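Local atomic coordinates of Tat pathway signal sequence domain protein (Parabacteroides merdae, PDB entry 4Q9A), a protein that is a putative GDSL-like lipase or acylhydrolase of the SGNH hydrolase clan, and so probably hydrolyses ester bonds of a substrate not yet identified. Residues E147-L151 and W162-F166; S49-F54 and L212-M218; L151-I157 and R201-G207. Numbering follows the deposited sequence.

Interaction 1: E147-L151 and W162-F166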
ATOM      1  N   GLU A 147       6.137  18.250   5.603  1.00 48.02           N
ATOM      2  CA  GLU A 147       5.673  19.027   6.750  1.00 48.49           C
ATOM      3  C   GLU A 147       5.507  18.119   7.987  1.00 52.18           C
ATOM      4  O   GLU A 147       4.699  17.175   7.931  1.00 50.70           O
ATOM      5  CB  GLU A 147       4.334  19.755   6.431  1.00 50.08           C
ATOM      6  CG  GLU A 147       3.901  20.764   7.483  1.00 55.69           C
ATOM      7  CD  GLU A 147       2.595  21.494   7.232  1.00 74.75           C
ATOM      8  OE1 GLU A 147       1.670  20.892   6.639  1.00 58.28           O
ATOM      9  OE2 GLU A 147       2.486  22.665   7.661  1.00 72.12           O
ATOM     10  N   PRO A 148       6.211  18.413   9.120  1.00 48.94           N
ATOM     11  CA  PRO A 148       5.952  17.651  10.366  1.00 48.56           C
ATOM     12  C   PRO A 148       4.515  17.948  10.837  1.00 55.80           C
ATOM     13  O   PRO A 148       4.019  19.057  10.585  1.00 57.63           O
ATOM     14  CB  PRO A 148       7.022  18.158  11.328  1.00 50.44           C
ATOM     15  CG  PRO A 148       7.386  19.498  10.826  1.00 55.79           C
ATOM     16  CD  PRO A 148       7.155  19.525   9.350  1.00 50.66           C
ATOM     17  N   PHE A 149       3.810  16.962  11.428  1.00 52.40           N
ATOM     18  CA  PHE A 149       2.387  17.112  11.751  1.00 53.21           C
ATOM     19  C   PHE A 149       1.940  16.418  13.037  1.00 58.02           C
ATOM     20  O   PHE A 149       2.652  15.566  13.568  1.00 58.55           O
ATOM     21  CB  PHE A 149       1.556  16.501  10.587  1.00 54.77           C
ATOM     22  CG  PHE A 149       1.883  15.037  10.334  1.00 55.37           C
ATOM     23  CD1 PHE A 149       1.234  14.028  11.039  1.00 58.51           C
ATOM     24  CD2 PHE A 149       2.895  14.675   9.450  1.00 56.09           C
ATOM     25  CE1 PHE A 149       1.598  12.688  10.870  1.00 58.74           C
ATOM     26  CE2 PHE A 149       3.245  13.337   9.270  1.00 58.05           C
ATOM     27  CZ  PHE A 149       2.592  12.350   9.979  1.00 56.62           C
ATOM     28  N   THR A 150       0.683  16.694  13.448  1.00 54.54           N
ATOM     29  CA  THR A 150      -0.012  16.082  14.589  1.00 54.07           C
ATOM     30  C   THR A 150      -1.529  16.081  14.395  1.00 58.69           C
ATOM     31  O   THR A 150      -2.092  17.008  13.797  1.00 59.18           O
ATOM     32  CB  THR A 150       0.273  16.793  15.928  1.00 55.42           C
ATOM     33  OG1 THR A 150      -0.190  18.146  15.843  1.00 56.45           O
ATOM     34  CG2 THR A 150       1.734  16.706  16.381  1.00 51.32           C
ATOM     35  N   LEU A 151      -2.187  15.074  14.983  1.00 54.08           N
ATOM     36  CA  LEU A 151      -3.629  14.945  15.065  1.00 53.58           C
ATOM     37  C   LEU A 151      -3.984  15.233  16.557  1.00 58.56           C
ATOM     38  O   LEU A 151      -3.601  14.473  17.450  1.00 57.53           O
ATOM     39  CB  LEU A 151      -4.067  13.569  14.546  1.00 53.03           C
ATOM     40  CG  LEU A 151      -3.929  13.363  13.007  1.00 56.70           C
ATOM     41  CD1 LEU A 151      -2.554  12.744  12.621  1.00 55.38           C
ATOM     42  CD2 LEU A 151      -5.062  12.497  12.470  1.00 56.80           C
ATOM     43  N   TRP A 162       1.456  21.457  23.464  1.00 59.64           N
ATOM     44  CA  TRP A 162       1.909  21.398  22.069  1.00 58.79           C
ATOM     45  C   TRP A 162       1.695  22.660  21.253  1.00 65.12           C
ATOM     46  O   TRP A 162       2.582  23.038  20.487  1.00 64.20           O
ATOM     47  CB  TRP A 162       1.197  20.252  21.340  1.00 56.35           C
ATOM     48  CG  TRP A 162       1.827  18.921  21.580  1.00 56.95           C
ATOM     49  CD1 TRP A 162       1.696  18.135  22.686  1.00 60.46           C
ATOM     50  CD2 TRP A 162       2.723  18.239  20.704  1.00 55.97           C
ATOM     51  NE1 TRP A 162       2.452  16.999  22.551  1.00 59.41           N
ATOM     52  CE2 TRP A 162       3.098  17.037  21.343  1.00 60.20           C
ATOM     53  CE3 TRP A 162       3.238  18.518  19.424  1.00 56.44           C
ATOM     54  CZ2 TRP A 162       3.957  16.110  20.744  1.00 59.04           C
ATOM     55  CZ3 TRP A 162       4.099  17.607  18.838  1.00 57.37           C
ATOM     56  CH2 TRP A 162       4.441  16.413  19.488  1.00 58.30           C
ATOM     57  N   TYR A 163       0.508  23.263  21.344  1.00 64.33           N
ATOM     58  CA  TYR A 163       0.139  24.398  20.505  1.00 64.86           C
ATOM     59  C   TYR A 163       0.097  25.704  21.302  1.00 70.13           C
ATOM     60  O   TYR A 163      -0.285  25.686  22.479  1.00 70.72           O
ATOM     61  CB  TYR A 163      -1.209  24.119  19.810  1.00 66.11           C
ATOM     62  CG  TYR A 163      -1.322  22.688  19.320  1.00 68.27           C
ATOM     63  CD1 TYR A 163      -0.695  22.279  18.144  1.00 68.79           C
ATOM     64  CD2 TYR A 163      -1.985  21.722  20.074  1.00 70.07           C
ATOM     65  CE1 TYR A 163      -0.748  20.950  17.718  1.00 67.58           C
ATOM     66  CE2 TYR A 163      -2.052  20.391  19.653  1.00 70.19           C
ATOM     67  CZ  TYR A 163      -1.432  20.009  18.473  1.00 76.04           C
ATOM     68  OH  TYR A 163      -1.516  18.701  18.055  1.00 76.25           O
ATOM     69  N   PRO A 164       0.544  26.844  20.706  1.00 66.16           N
ATOM     70  CA  PRO A 164       0.994  27.040  19.308  1.00 64.14           C
ATOM     71  C   PRO A 164       2.471  26.749  19.023  1.00 63.31           C
ATOM     72  O   PRO A 164       2.901  26.893  17.878  1.00 61.76           O
ATOM     73  CB  PRO A 164       0.720  28.531  19.082  1.00 67.57           C
ATOM     74  CG  PRO A 164       0.950  29.157  20.430  1.00 73.62           C
ATOM     75  CD  PRO A 164       0.503  28.125  21.441  1.00 69.19           C
HETATM   76  N   MSE A 165       3.242  26.365  20.053  1.00 57.62           N
HETATM   77  CA  MSE A 165       4.685  26.089  19.985  1.00 55.67           C
HETATM   78  C   MSE A 165       5.090  25.284  18.760  1.00 58.37           C
HETATM   79  O   MSE A 165       5.988  25.699  18.021  1.00 58.18           O
HETATM   80  CB  MSE A 165       5.145  25.314  21.228  1.00 57.73           C
HETATM   81  CG  MSE A 165       5.191  26.132  22.505  1.00 66.01           C
HETATM   82 SE   MSE A 165       3.428  26.470  23.217  0.75 73.97          SE
HETATM   83  CE  MSE A 165       2.943  24.705  23.905  1.00 69.30           C
ATOM     84  N   PHE A 166       4.426  24.132  18.552  1.00 54.31           N
ATOM     85  CA  PHE A 166       4.762  23.217  17.470  1.00 53.15           C
ATOM     86  C   PHE A 166       4.518  23.828  16.075  1.00 59.27           C
ATOM     87  O   PHE A 166       5.262  23.493  15.145  1.00 57.67           O
ATOM     88  CB  PHE A 166       4.044  21.864  17.611  1.00 53.68           C
ATOM     89  CG  PHE A 166       4.522  20.820  16.622  1.00 53.78           C
ATOM     90  CD1 PHE A 166       5.799  20.268  16.729  1.00 55.69           C
ATOM     91  CD2 PHE A 166       3.708  20.413  15.560  1.00 54.99           C
ATOM     92  CE1 PHE A 166       6.243  19.313  15.808  1.00 54.68           C
ATOM     93  CE2 PHE A 166       4.153  19.457  14.639  1.00 55.96           C
ATOM     94  CZ  PHE A 166       5.417  18.914  14.770  1.00 53.15           C
TER

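Interaction 2: S49-F54 and L212-M218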
ATOM      1  N   SER A  49       6.414  -0.864   7.033  1.00 49.14           N
ATOM      2  CA  SER A  49       4.954  -0.809   6.914  1.00 49.10           C
ATOM      3  C   SER A  49       4.353   0.602   6.900  1.00 54.31           C
ATOM      4  O   SER A  49       3.115   0.724   6.949  1.00 55.66           O
ATOM      5  CB  SER A  49       4.320  -1.603   8.055  1.00 52.98           C
ATOM      6  OG  SER A  49       4.971  -2.849   8.246  1.00 62.59           O
ATOM      7  N   GLY A  50       5.197   1.637   6.838  1.00 50.08           N
ATOM      8  CA  GLY A  50       4.740   3.029   6.878  1.00 49.50           C
ATOM      9  C   GLY A  50       4.271   3.599   5.563  1.00 53.26           C
ATOM     10  O   GLY A  50       4.154   2.875   4.566  1.00 52.40           O
ATOM     11  N   TYR A  51       4.041   4.928   5.551  1.00 50.22           N
ATOM     12  CA  TYR A  51       3.650   5.687   4.354  1.00 49.00           C
ATOM     13  C   TYR A  51       4.666   5.447   3.214  1.00 52.41           C
ATOM     14  O   TYR A  51       4.292   5.532   2.047  1.00 53.13           O
ATOM     15  CB  TYR A  51       3.537   7.197   4.666  1.00 48.76           C
ATOM     16  CG  TYR A  51       4.872   7.908   4.815  1.00 48.39           C
ATOM     17  CD1 TYR A  51       5.534   7.943   6.040  1.00 49.86           C
ATOM     18  CD2 TYR A  51       5.479   8.537   3.725  1.00 48.40           C
ATOM     19  CE1 TYR A  51       6.751   8.611   6.185  1.00 49.28           C
ATOM     20  CE2 TYR A  51       6.717   9.171   3.850  1.00 48.14           C
ATOM     21  CZ  TYR A  51       7.351   9.199   5.083  1.00 55.07           C
ATOM     22  OH  TYR A  51       8.566   9.824   5.227  1.00 60.12           O
ATOM     23  N   VAL A  52       5.946   5.150   3.563  1.00 46.43           N
ATOM     24  CA  VAL A  52       7.011   4.910   2.585  1.00 45.18           C
ATOM     25  C   VAL A  52       6.629   3.717   1.694  1.00 46.96           C
ATOM     26  O   VAL A  52       6.736   3.817   0.472  1.00 45.37           O
ATOM     27  CB  VAL A  52       8.381   4.716   3.273  1.00 48.45           C
ATOM     28  CG1 VAL A  52       9.446   4.286   2.279  1.00 47.10           C
ATOM     29  CG2 VAL A  52       8.802   5.984   3.997  1.00 48.64           C
ATOM     30  N   LEU A  53       6.123   2.632   2.303  1.00 42.51           N
ATOM     31  CA  LEU A  53       5.685   1.451   1.571  1.00 41.88           C
ATOM     32  C   LEU A  53       4.609   1.839   0.523  1.00 45.44           C
ATOM     33  O   LEU A  53       4.761   1.527  -0.657  1.00 45.38           O
ATOM     34  CB  LEU A  53       5.160   0.385   2.566  1.00 42.10           C
ATOM     35  CG  LEU A  53       4.229  -0.715   2.046  1.00 46.85           C
ATOM     36  CD1 LEU A  53       4.941  -1.622   1.049  1.00 47.38           C
ATOM     37  CD2 LEU A  53       3.671  -1.532   3.193  1.00 47.58           C
ATOM     38  N   PHE A  54       3.572   2.572   0.959  1.00 41.24           N
ATOM     39  CA  PHE A  54       2.430   2.971   0.148  1.00 40.74           C
ATOM     40  C   PHE A  54       2.784   3.980  -0.941  1.00 44.28           C
ATOM     41  O   PHE A  54       2.151   3.957  -1.995  1.00 45.92           O
ATOM     42  CB  PHE A  54       1.306   3.468   1.049  1.00 42.66           C
ATOM     43  CG  PHE A  54       0.832   2.333   1.925  1.00 44.65           C
ATOM     44  CD1 PHE A  54       0.078   1.287   1.392  1.00 49.52           C
ATOM     45  CD2 PHE A  54       1.218   2.256   3.260  1.00 46.62           C
ATOM     46  CE1 PHE A  54      -0.304   0.194   2.185  1.00 51.28           C
ATOM     47  CE2 PHE A  54       0.824   1.177   4.060  1.00 50.40           C
ATOM     48  CZ  PHE A  54       0.060   0.153   3.516  1.00 49.84           C
ATOM     49  N   LEU A 212      -2.856   2.659   9.193  1.00 50.01           N
ATOM     50  CA  LEU A 212      -3.095   2.347   7.775  1.00 49.58           C
ATOM     51  C   LEU A 212      -3.876   3.439   6.981  1.00 56.20           C
ATOM     52  O   LEU A 212      -3.382   3.807   5.902  1.00 56.28           O
ATOM     53  CB  LEU A 212      -3.753   0.978   7.595  1.00 49.77           C
ATOM     54  CG  LEU A 212      -2.909  -0.213   8.048  1.00 53.11           C
ATOM     55  CD1 LEU A 212      -3.717  -1.491   8.028  1.00 53.45           C
ATOM     56  CD2 LEU A 212      -1.616  -0.322   7.248  1.00 52.76           C
ATOM     57  N   PRO A 213      -5.004   4.038   7.473  1.00 52.88           N
ATOM     58  CA  PRO A 213      -5.674   5.073   6.667  1.00 51.97           C
ATOM     59  C   PRO A 213      -4.843   6.341   6.512  1.00 54.63           C
ATOM     60  O   PRO A 213      -4.948   7.013   5.482  1.00 55.79           O
ATOM     61  CB  PRO A 213      -6.956   5.352   7.451  1.00 55.04           C
ATOM     62  CG  PRO A 213      -7.135   4.168   8.350  1.00 59.83           C
ATOM     63  CD  PRO A 213      -5.763   3.771   8.714  1.00 55.10           C
ATOM     64  N   GLY A 214      -4.034   6.657   7.525  1.00 48.96           N
ATOM     65  CA  GLY A 214      -3.162   7.833   7.526  1.00 46.93           C
ATOM     66  C   GLY A 214      -1.949   7.685   6.631  1.00 45.57           C
ATOM     67  O   GLY A 214      -1.491   8.657   6.043  1.00 44.02           O
ATOM     68  N   ARG A 215      -1.410   6.474   6.546  1.00 41.63           N
ATOM     69  CA  ARG A 215      -0.268   6.098   5.711  1.00 40.84           C
ATOM     70  C   ARG A 215      -0.617   6.284   4.241  1.00 45.32           C
ATOM     71  O   ARG A 215       0.110   6.979   3.526  1.00 44.98           O
ATOM     72  CB  ARG A 215       0.133   4.639   5.995  1.00 39.83           C
ATOM     73  CG  ARG A 215       0.872   4.486   7.304  1.00 42.84           C
ATOM     74  CD  ARG A 215       0.894   3.065   7.762  1.00 43.82           C
ATOM     75  NE  ARG A 215       1.122   3.015   9.199  1.00 45.45           N
ATOM     76  CZ  ARG A 215       1.429   1.918   9.876  1.00 59.79           C
ATOM     77  NH1 ARG A 215       1.560   0.756   9.245  1.00 41.63           N
ATOM     78  NH2 ARG A 215       1.613   1.971  11.189  1.00 52.82           N
ATOM     79  N   GLN A 216      -1.766   5.705   3.812  1.00 41.77           N
ATOM     80  CA  GLN A 216      -2.283   5.810   2.453  1.00 41.57           C
ATOM     81  C   GLN A 216      -2.504   7.284   2.097  1.00 46.00           C
ATOM     82  O   GLN A 216      -2.069   7.698   1.025  1.00 46.37           O
ATOM     83  CB  GLN A 216      -3.583   4.989   2.295  1.00 43.39           C
ATOM     84  CG  GLN A 216      -4.064   4.818   0.845  1.00 49.38           C
ATOM     85  CD  GLN A 216      -3.084   4.084  -0.061  1.00 59.14           C
ATOM     86  OE1 GLN A 216      -3.088   2.838  -0.163  1.00 57.67           O
ATOM     87  NE2 GLN A 216      -2.266   4.850  -0.793  1.00 30.72           N
ATOM     88  N   LEU A 217      -3.119   8.078   3.018  1.00 41.48           N
ATOM     89  CA  LEU A 217      -3.360   9.523   2.849  1.00 41.24           C
ATOM     90  C   LEU A 217      -2.058  10.299   2.569  1.00 44.65           C
ATOM     91  O   LEU A 217      -2.015  11.133   1.651  1.00 43.93           O
ATOM     92  CB  LEU A 217      -4.018  10.103   4.107  1.00 41.24           C
ATOM     93  CG  LEU A 217      -4.423  11.565   4.051  1.00 45.34           C
ATOM     94  CD1 LEU A 217      -5.718  11.727   3.298  1.00 46.15           C
ATOM     95  CD2 LEU A 217      -4.580  12.133   5.435  1.00 47.23           C
HETATM   96  N   MSE A 218      -1.000   9.985   3.361  1.00 38.83           N
HETATM   97  CA  MSE A 218       0.296  10.628   3.259  1.00 37.50           C
HETATM   98  C   MSE A 218       0.940  10.323   1.936  1.00 42.82           C
HETATM   99  O   MSE A 218       1.469  11.249   1.299  1.00 41.82           O
HETATM  100  CB  MSE A 218       1.198  10.197   4.402  1.00 38.30           C
HETATM  101  CG  MSE A 218       0.793  10.820   5.714  1.00 43.46           C
HETATM  102 SE   MSE A 218       1.773  10.021   7.128  0.75 48.34          SE
HETATM  103  CE  MSE A 218       3.517  10.790   6.740  1.00 43.91           C
TER

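Interaction 3: L151-I157 and R201-G207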
ATOM      1  N   LEU A 151      -2.187  15.074  14.983  1.00 54.08           N
ATOM      2  CA  LEU A 151      -3.629  14.945  15.065  1.00 53.58           C
ATOM      3  C   LEU A 151      -3.984  15.233  16.557  1.00 58.56           C
ATOM      4  O   LEU A 151      -3.601  14.473  17.450  1.00 57.53           O
ATOM      5  CB  LEU A 151      -4.067  13.569  14.546  1.00 53.03           C
ATOM      6  CG  LEU A 151      -3.929  13.363  13.007  1.00 56.70           C
ATOM      7  CD1 LEU A 151      -2.554  12.744  12.621  1.00 55.38           C
ATOM      8  CD2 LEU A 151      -5.062  12.497  12.470  1.00 56.80           C
ATOM      9  N   ARG A 152      -4.587  16.418  16.813  1.00 56.90           N
ATOM     10  CA  ARG A 152      -4.919  16.973  18.127  1.00 59.07           C
ATOM     11  C   ARG A 152      -5.647  15.997  19.069  1.00 68.11           C
ATOM     12  O   ARG A 152      -5.406  16.017  20.294  1.00 69.30           O
ATOM     13  CB  ARG A 152      -5.761  18.243  17.971  1.00 58.86           C
ATOM     14  CG  ARG A 152      -4.968  19.445  17.484  1.00 64.79           C
ATOM     15  CD  ARG A 152      -5.654  20.767  17.775  1.00 79.15           C
ATOM     16  NE  ARG A 152      -4.852  21.908  17.316  1.00 89.12           N
ATOM     17  CZ  ARG A 152      -4.838  23.102  17.901  1.00111.48           C
ATOM     18  NH1 ARG A 152      -5.577  23.332  18.982  1.00104.56           N
ATOM     19  NH2 ARG A 152      -4.077  24.076  17.416  1.00100.94           N
ATOM     20  N   ASP A 153      -6.544  15.158  18.507  1.00 66.02           N
ATOM     21  CA  ASP A 153      -7.279  14.185  19.315  1.00 67.44           C
ATOM     22  C   ASP A 153      -6.588  12.807  19.331  1.00 71.76           C
ATOM     23  O   ASP A 153      -7.238  11.778  19.531  1.00 72.22           O
ATOM     24  CB  ASP A 153      -8.747  14.064  18.874  1.00 70.40           C
ATOM     25  CG  ASP A 153      -9.720  13.704  20.004  1.00 81.74           C
ATOM     26  OD1 ASP A 153      -9.330  13.827  21.203  1.00 81.66           O
ATOM     27  OD2 ASP A 153     -10.879  13.325  19.695  1.00 89.03           O
ATOM     28  N   GLY A 154      -5.266  12.812  19.193  1.00 68.08           N
ATOM     29  CA  GLY A 154      -4.451  11.606  19.292  1.00 67.05           C
ATOM     30  C   GLY A 154      -4.180  11.335  20.757  1.00 71.09           C
ATOM     31  O   GLY A 154      -4.334  12.240  21.591  1.00 72.17           O
ATOM     32  N   ALA A 155      -3.776  10.097  21.082  1.00 66.24           N
ATOM     33  CA  ALA A 155      -3.497   9.663  22.453  1.00 66.89           C
ATOM     34  C   ALA A 155      -2.324  10.400  23.121  1.00 70.40           C
ATOM     35  O   ALA A 155      -2.409  10.682  24.313  1.00 71.37           O
ATOM     36  CB  ALA A 155      -3.226   8.167  22.484  1.00 67.56           C
ATOM     37  N   ALA A 156      -1.245  10.701  22.370  1.00 65.58           N
ATOM     38  CA  ALA A 156      -0.004  11.309  22.871  1.00 65.34           C
ATOM     39  C   ALA A 156       0.004  12.841  22.926  1.00 68.13           C
ATOM     40  O   ALA A 156       0.934  13.421  23.510  1.00 68.31           O
ATOM     41  CB  ALA A 156       1.157  10.851  22.014  1.00 64.91           C
ATOM     42  N   ILE A 157      -1.004  13.501  22.332  1.00 63.24           N
ATOM     43  CA  ILE A 157      -1.021  14.959  22.286  1.00 62.69           C
ATOM     44  C   ILE A 157      -1.898  15.567  23.396  1.00 68.32           C
ATOM     45  O   ILE A 157      -3.067  15.190  23.582  1.00 70.40           O
ATOM     46  CB  ILE A 157      -1.404  15.465  20.858  1.00 63.90           C
ATOM     47  CG1 ILE A 157      -0.182  15.430  19.931  1.00 62.08           C
ATOM     48  CG2 ILE A 157      -1.954  16.874  20.863  1.00 65.55           C
ATOM     49  CD1 ILE A 157      -0.028  14.194  19.149  1.00 63.63           C
ATOM     50  N   ARG A 201      -8.249   9.333  15.672  1.00 52.62           N
ATOM     51  CA  ARG A 201      -7.716   8.030  16.075  1.00 51.98           C
ATOM     52  C   ARG A 201      -7.964   6.904  15.046  1.00 54.58           C
ATOM     53  O   ARG A 201      -7.413   5.808  15.193  1.00 54.00           O
ATOM     54  CB  ARG A 201      -8.178   7.667  17.482  1.00 51.64           C
ATOM     55  CG  ARG A 201      -7.449   8.566  18.468  1.00 54.88           C
ATOM     56  CD  ARG A 201      -7.526   8.118  19.889  1.00 59.12           C
ATOM     57  NE  ARG A 201      -7.554   9.289  20.761  1.00 63.62           N
ATOM     58  CZ  ARG A 201      -7.392   9.243  22.074  1.00 72.91           C
ATOM     59  NH1 ARG A 201      -7.146   8.087  22.680  1.00 54.34           N
ATOM     60  NH2 ARG A 201      -7.457  10.356  22.794  1.00 58.25           N
ATOM     61  N   TYR A 202      -8.715   7.207  13.979  1.00 50.62           N
ATOM     62  CA  TYR A 202      -8.904   6.334  12.829  1.00 49.80           C
ATOM     63  C   TYR A 202      -7.643   6.452  11.958  1.00 53.49           C
ATOM     64  O   TYR A 202      -7.128   5.448  11.458  1.00 53.67           O
ATOM     65  CB  TYR A 202     -10.183   6.732  12.053  1.00 51.34           C
ATOM     66  CG  TYR A 202     -10.397   5.974  10.762  1.00 53.23           C
ATOM     67  CD1 TYR A 202     -10.956   4.700  10.763  1.00 56.09           C
ATOM     68  CD2 TYR A 202     -10.062   6.538   9.535  1.00 53.46           C
ATOM     69  CE1 TYR A 202     -11.161   3.998   9.577  1.00 56.47           C
ATOM     70  CE2 TYR A 202     -10.281   5.852   8.342  1.00 54.06           C
ATOM     71  CZ  TYR A 202     -10.816   4.574   8.369  1.00 59.85           C
ATOM     72  OH  TYR A 202     -11.021   3.862   7.215  1.00 57.49           O
ATOM     73  N   TRP A 203      -7.134   7.685  11.821  1.00 49.44           N
ATOM     74  CA  TRP A 203      -5.977   8.024  11.007  1.00 48.90           C
ATOM     75  C   TRP A 203      -4.676   7.727  11.714  1.00 53.61           C
ATOM     76  O   TRP A 203      -3.730   7.277  11.071  1.00 53.68           O
ATOM     77  CB  TRP A 203      -6.030   9.512  10.626  1.00 48.15           C
ATOM     78  CG  TRP A 203      -7.292   9.903   9.923  1.00 50.06           C
ATOM     79  CD1 TRP A 203      -8.397  10.479  10.475  1.00 54.09           C
ATOM     80  CD2 TRP A 203      -7.615   9.647   8.553  1.00 50.15           C
ATOM     81  NE1 TRP A 203      -9.370  10.650   9.516  1.00 54.38           N
ATOM     82  CE2 TRP A 203      -8.924  10.130   8.330  1.00 54.99           C
ATOM     83  CE3 TRP A 203      -6.925   9.042   7.481  1.00 50.79           C
ATOM     84  CZ2 TRP A 203      -9.551  10.051   7.078  1.00 54.39           C
ATOM     85  CZ3 TRP A 203      -7.553   8.964   6.240  1.00 52.33           C
ATOM     86  CH2 TRP A 203      -8.846   9.470   6.049  1.00 53.86           C
ATOM     87  N   SER A 204      -4.617   8.021  13.024  1.00 50.92           N
ATOM     88  CA  SER A 204      -3.447   7.853  13.894  1.00 50.61           C
ATOM     89  C   SER A 204      -3.914   7.766  15.316  1.00 56.08           C
ATOM     90  O   SER A 204      -4.554   8.702  15.796  1.00 56.40           O
ATOM     91  CB  SER A 204      -2.474   9.022  13.737  1.00 53.05           C
ATOM     92  OG  SER A 204      -1.717   9.183  14.927  1.00 59.64           O
ATOM     93  N   ASN A 205      -3.579   6.670  16.009  1.00 53.44           N
ATOM     94  CA  ASN A 205      -4.042   6.483  17.378  1.00 54.49           C
ATOM     95  C   ASN A 205      -3.353   7.434  18.384  1.00 58.53           C
ATOM     96  O   ASN A 205      -4.055   7.979  19.235  1.00 58.61           O
ATOM     97  CB  ASN A 205      -3.906   5.034  17.816  1.00 51.92           C
ATOM     98  CG  ASN A 205      -4.532   4.782  19.167  1.00 61.50           C
ATOM     99  OD1 ASN A 205      -3.845   4.813  20.186  1.00 57.76           O
ATOM    100  ND2 ASN A 205      -5.853   4.597  19.219  1.00 45.09           N
ATOM    101  N   ASP A 206      -2.020   7.660  18.267  1.00 54.02           N
ATOM    102  CA  ASP A 206      -1.298   8.542  19.198  1.00 54.17           C
ATOM    103  C   ASP A 206      -1.253  10.021  18.742  1.00 58.14           C
ATOM    104  O   ASP A 206      -0.922  10.900  19.553  1.00 57.20           O
ATOM    105  CB  ASP A 206       0.126   8.037  19.469  1.00 55.36           C
ATOM    106  CG  ASP A 206       0.962   7.710  18.246  1.00 63.23           C
ATOM    107  OD1 ASP A 206       0.902   8.471  17.261  1.00 60.07           O
ATOM    108  OD2 ASP A 206       1.729   6.737  18.304  1.00 73.92           O
ATOM    109  N   GLY A 207      -1.591  10.277  17.474  1.00 54.50           N
ATOM    110  CA  GLY A 207      -1.584  11.619  16.893  1.00 54.00           C
ATOM    111  C   GLY A 207      -0.238  12.021  16.312  1.00 55.53           C
ATOM    112  O   GLY A 207      -0.098  13.115  15.769  1.00 54.31           O
TER

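Interaction 1: E147-L151 and W162-F166
Thr150 is the residue that ties these two loops together. Its CA-to-CB bond points toward 162-166, and its chi1 is p. OG1 meets Tyr163 OH at 2.6 Å, a short hydrogen bond in which either hydroxyl could be the donor. Tyr163 reaches it with an m rotamer. The methyl of Thr150 is packed as well: CG2 lies 3.5 Å from Trp162 CZ3 and 4.1 Å from Phe166 CE2.

Phe166 has a t rotamer, which carries its ring across to 147-151. Its CZ lies 3.9 Å from Pro148 CB, an apolar contact. Its CE2 is 4.1 Å from Phe149 N, which sits at the ring edge. Residues 148-151 are extended, so their side chains alternate. Pro148 and Thr150 face the aromatic residues. Phe149 and Leu151 point away. The p rotamer of Phe149 belongs to that other side, where its ring stacks on Phe191 of helix 187-194.

Two features shape 162-166. The peptide bond before Pro164 is cis. Phe166 N donates to Trp162 O at 2.9 Å, so the backbone folds back and Trp162, Tyr163 and Phe166 all direct CB toward the other segment. Trp162, with chi1 m, also meets the rings of Tyr108 and Trp109 in helix 106-113.

The contact lies just past the C-terminal end of strand 142-146, in the connection to helix 167-179. In SGNH hydrolases, whose alpha/beta fold has a central parallel sheet, loops at this end of the strands line the active site.

Interaction 2: S49-F54 and L212-M218
The two backbones come unusually close: the CA atoms of Tyr51 and Arg215 are only 4.2 Å apart. Tyr51 CB sits 3.6 Å from Arg215 O, so part of this packing is side chain against backbone. Gly50, the N-cap of helix 51-62, lies beside the approach. Its C atom is 3.9 Å from Arg215 CG.

Arg215 is the centre of the contact. Its extended side chain runs past the start of helix 51-62, and NH1 donates a weak hydrogen bond to Ser49 O at 2.8 Å. The N-H...O angle is only 120°. A further bond, from Arg215 NE, goes to Pro210 O. The aliphatic root of the arginine also packs, with CB 3.8 Å from Phe54 CD2.

Apolar groups fill the flanks. Phe54 CZ touches Leu212 CD2 at 4.1 Å. The selenomethionine Met218 places CE over one face of the Tyr51 ring, 3.9 Å from its centroid, a CH-pi contact. Met218 SE is oblique to that ring at 5.1 Å from the centroid, which makes this also a Met-aromatic contact.

Tyr51 OH bonds Thr30 OG1, close along the chain to Ser28, which was found as phosphoserine. Gln216 OE1 bonds Thr57 of the second subunit, so the helix pair borders the dimer interface. Inward, Tyr51 and Met218 both touch Leu102 of strand 98-102 in the central sheet. Met218 also packs on Phe187 and Phe191 of helix 187-194, while Pro213 rests on Trp203 of helix 200-203.

Interaction 3: L151-I157 and R201-G207
Backbone hydrogen bonds hold the two segments together. Leu151 N donates to Gly207 O at 3.0 Å, Ala155 N to Asn205 O at 2.8 Å, and Ala156 N to Asp206 O at 2.8 Å. Between the first two bonds, 151-157 makes a type I beta turn from Leu151 to Gly154, closed by Gly154 N to Leu151 O at 2.9 Å.

Glycine permits the tight fit. Gly154 and Gly207 have CA atoms 3.7 Å apart, and a CB on either would clash with the other segment. Gly207 also has a positive phi, and its CA makes a CA-H...O contact with Leu151 O at 3.5 Å.

Ser204 OG accepts from Gly207 N at 2.8 Å, an ST motif. The carboxylate of Asp206 turns away, and its OD1 accepts from the backbone N of Val208 and His209. Asp206 and His209 match the Asp-x-x-His block of SGNH hydrolases, where relatives carry the catalytic acid and base. The turn therefore packs directly against a probable active-site loop.

One side-chain hydrogen bond crosses the contact: Arg201 NE to Asp153 O, 2.8 Å. Gly154 C and Ala155 N lie over one face of the guanidinium.

The apolar contact is made by Leu151: CD2 is 3.6 Å from Trp203 CB, and CD1 also lies 3.9 Å from Ser204 CB. Separately, the methyl CD1 of Ile157 packs against the backbone carbonyl Asp206 O at 3.4 Å.

In the fold
From the N terminus, 49-54 comes first, at the start of helix 51-62. Its partner 212-218 starts the last helix, so interaction 2 closes a long loop that encloses the other two contacts. Residues 147-157 follow strand 142-146 and serve both: interaction 1 closes a short loop to 162-166, and interaction 3 a longer one to 201-207. These two share Leu151 and cross, because 162-166 lies between the segments of interaction 3. Phe149 touches Met218, which joins interaction 1 to interaction 2. Trp203 packs on Pro213 and Leu217, which joins interaction 3 to it. Interactions 2 and 3 both also reach the second subunit.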